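Side-chain contacts in 2,5-dihydroxypyridine 5,6-dioxygenase (Pseudomonas putida KT2440, PDB 7CUP), which catalyses the iron-dependent cleavage of the 2,5-dihydroxypyridine ring by dioxygen, between carbons 5 and 6, giving N-formylmaleamate in aerobic nicotinate degradation: residues Q10-V15 with P37-A42; L16-V21 with P134-K139; T66-D71 with R249-Y254; I215-K220 with M290-F295; T147-A152 with G193-W198. One frame throughout, in Å; residues are numbered along the deposited sequence.

In the fold
Contacts 1, 4 and 5 are buried, contact 3 is partly so and contact 2 lies at the surface. Contacts 1 and 2 both use helix 5-18 and touch through His14 and Pro134, whereas contact 5 takes the far end of the helix 136-151 that begins in contact 2. Contact 4 lies closest to the chain's centre and connects its neighbours: Lys220 forms a salt bridge with Asp71 of contact 3, and Met290 packs on Phe194 of contact 5. Chemistry follows place. Contacts 1 and 5 are essentially apolar, contact 2 adds charged ends, contact 3 adds a tyrosine hydrogen bond and a water, and contact 4 lays a leucine against an arginine beside the iron site.

Contact 1 of 5, residues Q10-V15 with P37-A42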
# COMPACT_ATOMS: atom_id res chain seq x y z
N GLN A 10 13.07 14.30 -13.53
CA GLN A 10 13.88 15.16 -14.46
C GLN A 10 12.97 16.05 -15.29
O GLN A 10 13.34 17.23 -15.53
CB GLN A 10 14.75 14.38 -15.44
CG GLN A 10 16.09 14.02 -14.85
CD GLN A 10 16.79 13.01 -15.71
OE1 GLN A 10 16.69 13.07 -16.94
NE2 GLN A 10 17.46 12.06 -15.07
N MET A 11 11.84 15.52 -15.74
CA MET A 11 10.86 16.32 -16.52
C MET A 11 10.39 17.47 -15.63
O MET A 11 10.31 18.61 -16.13
CB MET A 11 9.66 15.50 -17.00
CG MET A 11 10.00 14.57 -18.19
SD MET A 11 8.93 13.13 -18.31
CE MET A 11 7.33 13.93 -18.41
N PHE A 12 10.05 17.19 -14.36
CA PHE A 12 9.52 18.25 -13.46
C PHE A 12 10.63 19.26 -13.16
O PHE A 12 10.33 20.49 -13.07
CB PHE A 12 8.89 17.69 -12.19
CG PHE A 12 7.39 17.50 -12.29
CD1 PHE A 12 6.85 16.35 -12.85
CD2 PHE A 12 6.52 18.50 -11.88
CE1 PHE A 12 5.47 16.19 -12.94
CE2 PHE A 12 5.15 18.34 -11.99
CZ PHE A 12 4.62 17.18 -12.51
N GLU A 13 11.88 18.84 -13.06
CA GLU A 13 13.00 19.81 -12.92
C GLU A 13 13.00 20.74 -14.14
O GLU A 13 13.13 21.96 -13.93
CB GLU A 13 14.36 19.14 -12.78
CG GLU A 13 14.47 18.39 -11.49
CD GLU A 13 15.74 17.57 -11.38
OE1 GLU A 13 16.82 18.21 -11.35
OE2 GLU A 13 15.63 16.31 -11.29
N HIS A 14 12.91 20.20 -15.35
CA HIS A 14 12.91 21.00 -16.61
C HIS A 14 11.77 22.03 -16.59
O HIS A 14 12.05 23.25 -16.77
CB HIS A 14 12.85 20.08 -17.83
CG HIS A 14 12.58 20.82 -19.11
ND1 HIS A 14 13.59 21.42 -19.82
CD2 HIS A 14 11.45 21.01 -19.80
CE1 HIS A 14 13.08 21.99 -20.90
NE2 HIS A 14 11.77 21.75 -20.92
N VAL A 15 10.55 21.60 -16.31
CA VAL A 15 9.34 22.48 -16.38
C VAL A 15 9.37 23.48 -15.21
O VAL A 15 8.98 24.62 -15.44
CB VAL A 15 8.06 21.64 -16.46
CG1 VAL A 15 6.81 22.51 -16.47
CG2 VAL A 15 8.10 20.73 -17.71
N PRO A 37 0.06 9.76 -7.39
CA PRO A 37 1.13 9.87 -6.40
C PRO A 37 2.53 9.98 -7.02
O PRO A 37 3.37 10.67 -6.45
CB PRO A 37 1.01 8.59 -5.54
CG PRO A 37 0.18 7.66 -6.37
CD PRO A 37 -0.76 8.56 -7.15
N ARG A 38 2.75 9.38 -8.18
CA ARG A 38 4.08 9.45 -8.86
C ARG A 38 4.36 10.90 -9.27
O ARG A 38 5.50 11.33 -9.10
CB ARG A 38 4.08 8.49 -10.04
CG ARG A 38 3.91 7.06 -9.59
CD ARG A 38 3.88 6.11 -10.75
NE ARG A 38 5.21 6.05 -11.34
CZ ARG A 38 5.46 6.32 -12.61
NH1 ARG A 38 4.46 6.62 -13.42
NH2 ARG A 38 6.71 6.26 -13.07
N THR A 39 3.35 11.62 -9.76
CA THR A 39 3.44 13.04 -10.20
C THR A 39 3.66 13.96 -8.98
O THR A 39 4.56 14.83 -9.04
CB THR A 39 2.25 13.40 -11.11
OG1 THR A 39 2.25 12.54 -12.25
CG2 THR A 39 2.37 14.79 -11.67
N VAL A 40 2.85 13.83 -7.93
CA VAL A 40 3.07 14.53 -6.63
C VAL A 40 4.52 14.32 -6.17
O VAL A 40 5.20 15.33 -5.84
CB VAL A 40 2.08 14.02 -5.58
CG1 VAL A 40 2.38 14.54 -4.20
CG2 VAL A 40 0.64 14.33 -5.98
N ASN A 41 5.01 13.09 -6.13
CA ASN A 41 6.38 12.77 -5.61
C ASN A 41 7.45 13.43 -6.49
O ASN A 41 8.33 14.08 -5.94
CB ASN A 41 6.66 11.27 -5.48
CG ASN A 41 5.81 10.63 -4.39
OD1 ASN A 41 5.29 11.32 -3.49
ND2 ASN A 41 5.65 9.31 -4.49
N ALA A 42 7.30 13.33 -7.81
CA ALA A 42 8.25 13.92 -8.79
C ALA A 42 8.31 15.46 -8.66
O ALA A 42 9.41 16.03 -8.78
CB ALA A 42 7.89 13.52 -10.18
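Phe12 is the residue of segment 10-15 that meets segment 37-42. Its CB lies 3.8 Å from Ala42 O, and the ortho carbon CD1 of Phe12 approaches Ala42 CB at 4.0 Å. The far end of the ring runs into Thr39, which lies across it, roughly perpendicular; CZ of Phe12 is 3.4 Å from Thr39 CG2. The Thr39 chi1 of -59° sets OG1 beside the backbone N and CG2 anti to it, directing the methyl at the ring. One ring face also looks at Thr39 O, 4.1 Å above the plane and displaced toward the rim. This is helix-to-helix packing beside the parallel sheet: helix 37-49 follows strand 26-31 and precedes strand 53-58 in a beta-alpha-beta crossover. Ala43 and Ala46 of the same helix extend the surface under Phe12, and the Trp190 ring meets the Phe12 ring with planes about 60° apart. Next along helix 5-18, Glu13 packs on Ala46 and forms a salt bridge with Arg49 of a neighbouring subunit.

Contact 2 of 5, residues L16-V21 with P134-K139; sequences LKLSRV and PTEDDK
A Schellman motif ending helix 5-18 faces the capped N-terminus of helix 136-151 in this surface contact. Arg20, with positive phi, is the C-prime residue: Val21 N bonds to Leu16 O, and Arg20 N to Lys17 O. Opposite, Thr135 is the N-cap, its OG1 accepting from Asp138 N at 3.0 Å with an N-H...O angle of 146°. Leu18 carries the apolar part with its two methyls. Leu18 CD1 rests 3.6 Å from Pro134 O, a carbonyl that also accepts a hydrogen bond from His14, while Leu18 CD2 lies 3.6 Å from Glu136 CG. A chi1 of -54° holds that CG anti to the carbonyl carbon of Glu136 and places it against the leucine. Further out, the Arg20 and Lys139 side chains run nearly perpendicular to each other. Both form salt bridges with Asp182 OD2, and this shared carboxylate would offset their like charges. Lys139 NZ approaches near the plane of the Arg20 guanidinium, at its edge, and stands 4.1 Å from Arg20 NH2.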
# COMPACT_ATOMS: atom_id res chain seq x y z
N LEU A 16 9.81 23.10 -14.01
CA LEU A 16 9.91 24.05 -12.86
C LEU A 16 11.01 25.11 -13.14
O LEU A 16 10.77 26.27 -12.86
CB LEU A 16 10.21 23.27 -11.59
CG LEU A 16 9.07 22.39 -11.06
CD1 LEU A 16 9.50 21.82 -9.72
CD2 LEU A 16 7.77 23.12 -10.92
N LYS A 17 12.12 24.73 -13.76
CA LYS A 17 13.17 25.68 -14.24
C LYS A 17 12.56 26.67 -15.24
O LYS A 17 12.69 27.89 -15.03
CB LYS A 17 14.36 24.92 -14.82
CG LYS A 17 15.64 25.10 -14.03
CD LYS A 17 16.86 24.43 -14.63
CE LYS A 17 17.19 23.15 -13.90
NZ LYS A 17 18.16 22.32 -14.65
N LEU A 18 11.87 26.19 -16.28
CA LEU A 18 11.23 27.10 -17.25
C LEU A 18 10.24 27.99 -16.50
O LEU A 18 10.04 29.13 -16.92
CB LEU A 18 10.53 26.28 -18.34
CG LEU A 18 11.46 25.65 -19.36
CD1 LEU A 18 10.67 24.77 -20.33
CD2 LEU A 18 12.25 26.72 -20.11
N SER A 19 9.63 27.48 -15.44
CA SER A 19 8.67 28.20 -14.57
C SER A 19 9.38 29.12 -13.56
O SER A 19 8.70 29.64 -12.66
CB SER A 19 7.74 27.22 -13.86
OG SER A 19 6.86 26.60 -14.77
N ARG A 20 10.70 29.28 -13.65
CA ARG A 20 11.52 30.22 -12.84
C ARG A 20 11.54 29.80 -11.37
O ARG A 20 11.66 30.66 -10.47
CB ARG A 20 11.08 31.68 -13.09
CG ARG A 20 11.51 32.17 -14.47
CD ARG A 20 11.49 33.67 -14.73
NE ARG A 20 10.77 33.93 -15.97
CZ ARG A 20 11.20 33.64 -17.22
NH1 ARG A 20 12.39 33.10 -17.41
NH2 ARG A 20 10.42 33.92 -18.26
N VAL A 21 11.49 28.50 -11.11
CA VAL A 21 11.71 27.99 -9.73
C VAL A 21 13.22 27.92 -9.50
O VAL A 21 13.92 27.37 -10.34
CB VAL A 21 11.06 26.62 -9.53
CG1 VAL A 21 11.46 26.01 -8.21
CG2 VAL A 21 9.56 26.72 -9.68
N PRO A 134 7.19 20.88 -22.35
CA PRO A 134 7.22 22.25 -22.84
C PRO A 134 8.61 22.77 -23.26
O PRO A 134 9.63 22.33 -22.72
CB PRO A 134 6.64 23.06 -21.67
CG PRO A 134 5.85 22.07 -20.88
CD PRO A 134 6.59 20.76 -21.01
N THR A 135 8.62 23.67 -24.25
CA THR A 135 9.83 24.33 -24.85
C THR A 135 9.63 25.85 -24.85
O THR A 135 8.49 26.31 -24.98
CB THR A 135 10.13 23.80 -26.26
OG1 THR A 135 9.07 24.13 -27.15
CG2 THR A 135 10.41 22.31 -26.28
N GLU A 136 10.72 26.60 -24.67
CA GLU A 136 10.78 28.07 -24.91
C GLU A 136 10.25 28.36 -26.32
O GLU A 136 9.54 29.34 -26.49
CB GLU A 136 12.21 28.55 -24.71
CG GLU A 136 12.77 28.16 -23.35
CD GLU A 136 13.91 28.99 -22.76
OE1 GLU A 136 13.70 30.18 -22.52
OE2 GLU A 136 14.97 28.41 -22.47
N ASP A 137 10.54 27.50 -27.29
CA ASP A 137 10.12 27.69 -28.70
C ASP A 137 8.59 27.61 -28.78
O ASP A 137 8.00 28.43 -29.54
CB ASP A 137 10.86 26.72 -29.61
CG ASP A 137 11.17 27.36 -30.96
OD1 ASP A 137 10.45 27.02 -31.93
OD2 ASP A 137 12.08 28.23 -31.00
N ASP A 138 7.94 26.73 -28.01
CA ASP A 138 6.46 26.68 -28.02
C ASP A 138 5.94 28.06 -27.58
O ASP A 138 4.99 28.55 -28.17
CB ASP A 138 5.90 25.55 -27.14
CG ASP A 138 5.99 24.16 -27.78
OD1 ASP A 138 6.37 24.07 -28.98
OD2 ASP A 138 5.71 23.16 -27.08
N LYS A 139 6.49 28.61 -26.50
CA LYS A 139 6.05 29.92 -25.94
C LYS A 139 6.21 31.01 -27.02
O LYS A 139 5.26 31.81 -27.21
CB LYS A 139 6.89 30.30 -24.73
CG LYS A 139 6.39 31.55 -24.02
CD LYS A 139 7.41 32.17 -23.13
CE LYS A 139 6.89 33.43 -22.49
NZ LYS A 139 7.80 33.83 -21.38

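Contact 3 of 5, residues T66-D71 with R249-Y254; sequences TAMGND and RDYMKY
A mixed polar and Met-aromatic contact joins the loop between strand 53-58 and helix 85-92 to the C-terminal part of helix 243-253, partly buried beside another subunit. The polar link is a hydrogen bond from Tyr254 OH to Thr66 O, 2.5 Å long. The donor lies in the carbonyl plane on a lone pair, with a C=O...OH angle of 127°, and the acceptor in turn sits at the edge of the tyrosine ring. On the apolar side, Met68 CE stands over one face of Tyr254, 4.1 Å from the ring centroid and 17° off the normal, a CH-pi contact; Met68 SD is 4.8 Å from the Tyr254 centroid, above the same ring. A bend at chi3 (-76°) turns Met68 CE so that it also reaches Tyr251 CE1, at 3.8 Å. Water 1 adds a bridge, accepting from Met68 N at 2.9 Å and donating to Tyr251 OH at 2.8 Å. Gln275 of a neighbouring subunit packs on both Met68 and Tyr254. Tyr251 leads inward toward His318, an iron ligand, its side chain about 7 Å from that of the histidine. Met68 against Tyr254 is the Met-aromatic motif, here linking a loop to segment 249-254.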
# COMPACT_ATOMS: atom_id res chain seq x y z
N THR A 66 -24.55 15.95 -9.42
CA THR A 66 -25.27 15.79 -10.71
C THR A 66 -24.28 15.57 -11.87
O THR A 66 -24.75 15.21 -12.98
CB THR A 66 -26.20 16.98 -10.95
OG1 THR A 66 -25.39 18.13 -11.13
CG2 THR A 66 -27.17 17.17 -9.81
N ALA A 67 -22.98 15.74 -11.64
CA ALA A 67 -21.97 15.58 -12.71
C ALA A 67 -21.94 14.12 -13.14
O ALA A 67 -22.05 13.24 -12.27
CB ALA A 67 -20.61 16.06 -12.25
N MET A 68 -21.78 13.86 -14.44
CA MET A 68 -21.60 12.48 -14.95
C MET A 68 -20.16 12.29 -15.47
O MET A 68 -19.62 13.21 -16.11
CB MET A 68 -22.63 12.17 -16.04
CG MET A 68 -24.07 12.27 -15.54
SD MET A 68 -25.25 11.77 -16.81
CE MET A 68 -25.21 13.21 -17.86
N GLY A 69 -19.60 11.09 -15.24
CA GLY A 69 -18.26 10.66 -15.68
C GLY A 69 -17.21 11.26 -14.78
O GLY A 69 -17.57 12.02 -13.92
N ASN A 70 -15.93 10.98 -15.03
CA ASN A 70 -14.82 11.30 -14.10
C ASN A 70 -14.06 12.53 -14.61
O ASN A 70 -13.12 12.97 -13.94
CB ASN A 70 -13.92 10.07 -13.93
CG ASN A 70 -14.71 8.89 -13.42
OD1 ASN A 70 -14.82 7.85 -14.07
ND2 ASN A 70 -15.33 9.10 -12.27
N ASP A 71 -14.46 13.09 -15.75
CA ASP A 71 -13.73 14.22 -16.38
C ASP A 71 -14.13 15.50 -15.65
O ASP A 71 -15.29 15.94 -15.74
CB ASP A 71 -13.95 14.30 -17.90
CG ASP A 71 -13.01 15.29 -18.57
OD1 ASP A 71 -12.80 16.39 -18.00
OD2 ASP A 71 -12.49 14.95 -19.64
N ARG A 249 -27.90 16.72 -27.75
CA ARG A 249 -29.09 17.50 -27.31
C ARG A 249 -29.55 17.00 -25.94
O ARG A 249 -29.88 17.81 -25.09
CB ARG A 249 -30.26 17.41 -28.30
CG ARG A 249 -30.17 18.29 -29.53
CD ARG A 249 -31.51 18.24 -30.30
NE ARG A 249 -31.91 16.89 -30.72
CZ ARG A 249 -31.56 16.30 -31.85
NH1 ARG A 249 -30.78 16.90 -32.73
NH2 ARG A 249 -32.01 15.09 -32.12
N ASP A 250 -29.59 15.69 -25.74
CA ASP A 250 -30.05 15.09 -24.47
C ASP A 250 -29.08 15.46 -23.34
O ASP A 250 -29.52 15.67 -22.19
CB ASP A 250 -30.20 13.58 -24.64
CG ASP A 250 -31.01 12.88 -23.57
OD1 ASP A 250 -32.20 12.66 -23.78
OD2 ASP A 250 -30.42 12.55 -22.54
N TYR A 251 -27.78 15.49 -23.63
CA TYR A 251 -26.76 15.80 -22.60
C TYR A 251 -26.97 17.23 -22.13
O TYR A 251 -27.08 17.49 -20.94
CB TYR A 251 -25.35 15.62 -23.15
CG TYR A 251 -24.28 15.92 -22.13
CD1 TYR A 251 -23.99 15.01 -21.12
CD2 TYR A 251 -23.56 17.10 -22.17
CE1 TYR A 251 -22.99 15.27 -20.19
CE2 TYR A 251 -22.55 17.38 -21.26
CZ TYR A 251 -22.27 16.46 -20.27
OH TYR A 251 -21.31 16.72 -19.34
N MET A 252 -26.99 18.15 -23.09
CA MET A 252 -27.14 19.60 -22.83
C MET A 252 -28.47 19.90 -22.12
O MET A 252 -28.44 20.74 -21.20
CB MET A 252 -27.00 20.39 -24.13
CG MET A 252 -25.63 20.23 -24.72
SD MET A 252 -25.21 21.31 -26.06
CE MET A 252 -24.83 22.81 -25.15
N LYS A 253 -29.58 19.22 -22.44
CA LYS A 253 -30.87 19.57 -21.80
C LYS A 253 -30.89 19.04 -20.36
O LYS A 253 -31.65 19.57 -19.54
CB LYS A 253 -32.08 19.12 -22.64
CG LYS A 253 -32.33 17.63 -22.75
CD LYS A 253 -32.88 16.93 -21.49
CE LYS A 253 -32.66 15.42 -21.49
NZ LYS A 253 -31.96 14.94 -20.27
N TYR A 254 -30.04 18.06 -20.03
CA TYR A 254 -29.93 17.45 -18.69
C TYR A 254 -29.80 18.54 -17.63
O TYR A 254 -30.35 18.42 -16.52
CB TYR A 254 -28.71 16.53 -18.63
CG TYR A 254 -28.32 16.05 -17.25
CD1 TYR A 254 -29.12 15.21 -16.53
CD2 TYR A 254 -27.13 16.46 -16.68
CE1 TYR A 254 -28.75 14.75 -15.28
CE2 TYR A 254 -26.72 15.99 -15.44
CZ TYR A 254 -27.54 15.14 -14.73
OH TYR A 254 -27.15 14.68 -13.51
O HOH W 1 -21.20 15.36 -16.87

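Contact 4 of 5, residues I215-K220 with M290-F295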
# COMPACT_ATOMS: atom_id res chain seq x y z
N ILE A 215 -14.43 16.16 -32.85
CA ILE A 215 -14.42 15.61 -31.46
C ILE A 215 -15.30 16.47 -30.56
O ILE A 215 -15.27 17.71 -30.67
CB ILE A 215 -12.96 15.51 -30.97
CG1 ILE A 215 -12.16 14.57 -31.87
CG2 ILE A 215 -12.90 15.09 -29.50
CD1 ILE A 215 -10.71 14.38 -31.45
N ILE A 216 -15.99 15.82 -29.63
CA ILE A 216 -16.60 16.51 -28.47
C ILE A 216 -15.93 16.04 -27.18
O ILE A 216 -15.87 14.83 -26.96
CB ILE A 216 -18.12 16.33 -28.42
CG1 ILE A 216 -18.76 16.72 -29.74
CG2 ILE A 216 -18.65 17.13 -27.25
CD1 ILE A 216 -20.19 16.36 -29.84
N LEU A 217 -15.44 17.00 -26.37
CA LEU A 217 -14.95 16.76 -25.00
C LEU A 217 -15.99 17.32 -24.03
O LEU A 217 -16.47 18.42 -24.26
CB LEU A 217 -13.59 17.47 -24.87
CG LEU A 217 -12.55 17.08 -25.92
CD1 LEU A 217 -11.29 17.88 -25.72
CD2 LEU A 217 -12.23 15.60 -25.86
N PRO A 218 -16.38 16.64 -22.93
CA PRO A 218 -15.73 15.40 -22.47
C PRO A 218 -16.23 14.03 -22.97
O PRO A 218 -15.84 13.06 -22.38
CB PRO A 218 -16.02 15.44 -20.95
CG PRO A 218 -17.39 16.06 -20.88
CD PRO A 218 -17.43 17.09 -22.00
N PHE A 219 -17.00 13.95 -24.06
CA PHE A 219 -17.50 12.65 -24.58
C PHE A 219 -16.31 11.83 -25.09
O PHE A 219 -16.38 10.60 -25.03
CB PHE A 219 -18.55 12.79 -25.69
CG PHE A 219 -19.74 13.68 -25.41
CD1 PHE A 219 -20.07 14.08 -24.13
CD2 PHE A 219 -20.53 14.13 -26.46
CE1 PHE A 219 -21.16 14.90 -23.90
CE2 PHE A 219 -21.63 14.95 -26.23
CZ PHE A 219 -21.92 15.36 -24.95
N LYS A 220 -15.29 12.47 -25.63
CA LYS A 220 -14.09 11.80 -26.20
C LYS A 220 -14.50 10.79 -27.28
O LYS A 220 -13.99 9.67 -27.25
CB LYS A 220 -13.28 11.16 -25.08
CG LYS A 220 -12.76 12.16 -24.07
CD LYS A 220 -12.41 11.59 -22.73
CE LYS A 220 -11.71 12.61 -21.88
NZ LYS A 220 -11.99 12.38 -20.45
N MET A 290 -5.76 16.62 -23.79
CA MET A 290 -5.11 17.87 -24.26
C MET A 290 -4.68 17.75 -25.72
O MET A 290 -4.64 18.79 -26.37
CB MET A 290 -3.93 18.24 -23.37
CG MET A 290 -4.36 18.72 -22.01
SD MET A 290 -5.61 20.05 -22.07
CE MET A 290 -4.68 21.34 -22.88
N ASP A 291 -4.44 16.53 -26.23
CA ASP A 291 -4.12 16.31 -27.66
C ASP A 291 -5.23 16.91 -28.54
O ASP A 291 -4.91 17.57 -29.53
CB ASP A 291 -3.94 14.82 -27.94
CG ASP A 291 -2.56 14.31 -27.62
OD1 ASP A 291 -1.66 14.48 -28.48
OD2 ASP A 291 -2.38 13.72 -26.54
N ALA A 292 -6.50 16.65 -28.19
CA ALA A 292 -7.68 17.09 -28.94
C ALA A 292 -7.77 18.61 -28.86
O ALA A 292 -8.13 19.22 -29.86
CB ALA A 292 -8.93 16.42 -28.40
N ARG A 293 -7.47 19.21 -27.70
CA ARG A 293 -7.59 20.68 -27.57
C ARG A 293 -6.47 21.38 -28.35
O ARG A 293 -6.70 22.50 -28.83
CB ARG A 293 -7.59 21.14 -26.10
CG ARG A 293 -8.77 20.64 -25.29
CD ARG A 293 -8.75 21.17 -23.88
NE ARG A 293 -9.98 20.79 -23.23
CZ ARG A 293 -10.25 19.58 -22.72
NH1 ARG A 293 -9.34 18.62 -22.78
NH2 ARG A 293 -11.43 19.35 -22.15
N ALA A 294 -5.27 20.81 -28.38
CA ALA A 294 -4.04 21.57 -28.71
C ALA A 294 -3.53 21.28 -30.13
O ALA A 294 -2.66 22.03 -30.56
CB ALA A 294 -2.93 21.34 -27.70
N PHE A 295 -4.00 20.26 -30.84
CA PHE A 295 -3.29 19.81 -32.06
C PHE A 295 -3.18 20.99 -33.06
O PHE A 295 -4.13 21.79 -33.23
CB PHE A 295 -3.90 18.54 -32.63
CG PHE A 295 -5.28 18.61 -33.24
CD1 PHE A 295 -5.45 18.84 -34.60
CD2 PHE A 295 -6.42 18.28 -32.50
CE1 PHE A 295 -6.71 18.81 -35.17
CE2 PHE A 295 -7.68 18.26 -33.08
CZ PHE A 295 -7.83 18.54 -34.42
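Ile215 and Leu217, next to strand 319-323 of the iron-bearing antiparallel sheet, pack on Ala292 and Arg293 of the short helix 290-294 through two kinds of interaction. The first is apolar: Ala292 CB meets two branched side chains, with Leu217 CD1 at 3.9 Å and Ile215 CD1 at 4.1 Å. Ile215 brings its end methyl there through an extended CG1 branch (chi2 -179°). The second is a methyl laid against a flat cation. Leu217 CD1 sits over the centre of one face of the Arg293 guanidinium, 3.5 Å above its plane, while the two side chains slant across one another. Polar partners hold that flat group in position: NH1 bonds to Met288 O, and NE makes a salt bridge to OD2 of Asp320, a ligand of the iron. Arg293 is thus a second-shell residue that positions this carboxylate, its side chain about 6 Å from the metal. Leu217 CD1 is equally close to two atoms of the group, 3.6 Å from both Arg293 CZ and Arg293 NH1.

Contact 5 of 5, residues T147-A152 with G193-W198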
# COMPACT_ATOMS: atom_id res chain seq x y z
N THR A 147 -0.00 38.11 -30.64
CA THR A 147 0.17 39.54 -31.06
C THR A 147 -0.84 39.85 -32.18
O THR A 147 -1.45 40.94 -32.13
CB THR A 147 1.64 39.89 -31.39
OG1 THR A 147 2.07 39.15 -32.53
CG2 THR A 147 2.62 39.62 -30.26
N LEU A 148 -1.06 38.91 -33.11
CA LEU A 148 -2.13 38.98 -34.15
C LEU A 148 -3.51 38.95 -33.50
O LEU A 148 -4.32 39.83 -33.77
CB LEU A 148 -1.98 37.82 -35.14
CG LEU A 148 -1.18 38.11 -36.40
CD1 LEU A 148 -1.05 36.86 -37.25
CD2 LEU A 148 -1.83 39.22 -37.22
N LEU A 149 -3.78 37.93 -32.69
CA LEU A 149 -5.12 37.74 -32.10
C LEU A 149 -5.55 39.01 -31.35
O LEU A 149 -6.73 39.34 -31.44
CB LEU A 149 -5.12 36.52 -31.17
CG LEU A 149 -6.45 36.30 -30.45
CD1 LEU A 149 -7.60 36.26 -31.44
CD2 LEU A 149 -6.40 35.02 -29.62
N LYS A 150 -4.67 39.68 -30.61
CA LYS A 150 -5.05 40.75 -29.63
C LYS A 150 -5.68 41.94 -30.37
O LYS A 150 -6.68 42.49 -29.85
CB LYS A 150 -3.86 41.20 -28.79
CG LYS A 150 -3.60 40.34 -27.57
CD LYS A 150 -2.26 40.59 -26.92
CE LYS A 150 -2.35 41.62 -25.82
NZ LYS A 150 -1.01 42.11 -25.43
N GLN A 151 -5.13 42.28 -31.54
CA GLN A 151 -5.60 43.44 -32.35
C GLN A 151 -6.77 43.06 -33.29
O GLN A 151 -7.50 43.99 -33.69
CB GLN A 151 -4.40 44.11 -33.04
CG GLN A 151 -3.51 43.20 -33.88
CD GLN A 151 -4.13 42.82 -35.20
OE1 GLN A 151 -5.35 42.69 -35.33
NE2 GLN A 151 -3.28 42.63 -36.20
N ALA A 152 -7.00 41.77 -33.62
CA ALA A 152 -8.07 41.33 -34.55
C ALA A 152 -9.40 41.91 -34.07
O ALA A 152 -9.56 42.07 -32.85
CB ALA A 152 -8.16 39.82 -34.64
N GLY A 193 -0.09 24.53 -25.62
CA GLY A 193 0.40 25.04 -26.91
C GLY A 193 -0.74 25.53 -27.79
O GLY A 193 -0.84 25.05 -28.91
N PHE A 194 -1.57 26.47 -27.31
CA PHE A 194 -2.70 27.05 -28.08
C PHE A 194 -3.15 28.37 -27.45
O PHE A 194 -2.57 28.83 -26.43
CB PHE A 194 -3.84 26.03 -28.19
CG PHE A 194 -4.47 25.61 -26.89
CD1 PHE A 194 -3.86 24.66 -26.07
CD2 PHE A 194 -5.71 26.10 -26.51
CE1 PHE A 194 -4.45 24.27 -24.88
CE2 PHE A 194 -6.32 25.68 -25.33
CZ PHE A 194 -5.68 24.77 -24.51
N LEU A 195 -4.17 28.98 -28.04
CA LEU A 195 -4.65 30.31 -27.61
C LEU A 195 -6.11 30.47 -28.04
O LEU A 195 -6.58 29.73 -28.93
CB LEU A 195 -3.72 31.40 -28.18
CG LEU A 195 -4.01 31.92 -29.60
CD1 LEU A 195 -3.31 33.25 -29.84
CD2 LEU A 195 -3.59 30.90 -30.63
N PHE A 196 -6.82 31.38 -27.37
CA PHE A 196 -8.26 31.62 -27.57
C PHE A 196 -8.64 33.00 -27.02
O PHE A 196 -7.86 33.59 -26.24
CB PHE A 196 -9.05 30.51 -26.87
CG PHE A 196 -8.63 30.25 -25.44
CD1 PHE A 196 -9.22 30.94 -24.39
CD2 PHE A 196 -7.65 29.32 -25.15
CE1 PHE A 196 -8.84 30.70 -23.08
CE2 PHE A 196 -7.26 29.08 -23.84
CZ PHE A 196 -7.85 29.78 -22.81
N THR A 197 -9.79 33.50 -27.47
CA THR A 197 -10.55 34.64 -26.88
C THR A 197 -11.99 34.20 -26.63
O THR A 197 -12.26 32.98 -26.69
CB THR A 197 -10.71 35.86 -27.80
OG1 THR A 197 -9.88 35.81 -28.96
CG2 THR A 197 -10.49 37.14 -27.02
N TRP A 198 -12.85 35.18 -26.36
CA TRP A 198 -14.32 35.03 -26.31
C TRP A 198 -14.90 35.97 -27.36
O TRP A 198 -14.32 37.02 -27.63
CB TRP A 198 -14.81 35.34 -24.89
CG TRP A 198 -14.33 34.36 -23.88
CD1 TRP A 198 -15.08 33.42 -23.23
CD2 TRP A 198 -12.99 34.23 -23.36
NE1 TRP A 198 -14.30 32.70 -22.38
CE2 TRP A 198 -13.01 33.17 -22.43
CE3 TRP A 198 -11.79 34.92 -23.56
CZ2 TRP A 198 -11.89 32.79 -21.71
CZ3 TRP A 198 -10.67 34.54 -22.86
CH2 TRP A 198 -10.72 33.48 -21.95
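Thr197 OG1 is buried here against the methyls of Leu149 and, as modelled, has no polar partner, on a strained, nearly eclipsed chi1 of -12°. The setting is a helix packed on an antiparallel sheet: helix 147-151 and strand 194-197 run almost parallel, 5° apart, with 9.7 Å between axes. The strand starts at a G1 beta bulge, in which Gly193 and Phe194 both face Glu177. Leu195 and Thr197 point toward the helix, while Phe196 between them points away, its ring meeting that of His265, an iron ligand. Leu149 alone carries the helix side. With CG anti to the backbone N (chi1 177°), its branches drop onto the strand, and it meets Leu195 tip to tip, Leu149 CD2 to Leu195 CD1 at 3.6 Å. Leu149 CD2 also lies 3.9 Å from Phe196 O. Trp268 of the adjacent strand and Leu330 widen the apolar surroundings of Leu149. Thr197 and the leucine pass alongside, pointing oppositely, which brings Leu149 CD1 within 3.4 Å of Thr197 OG1.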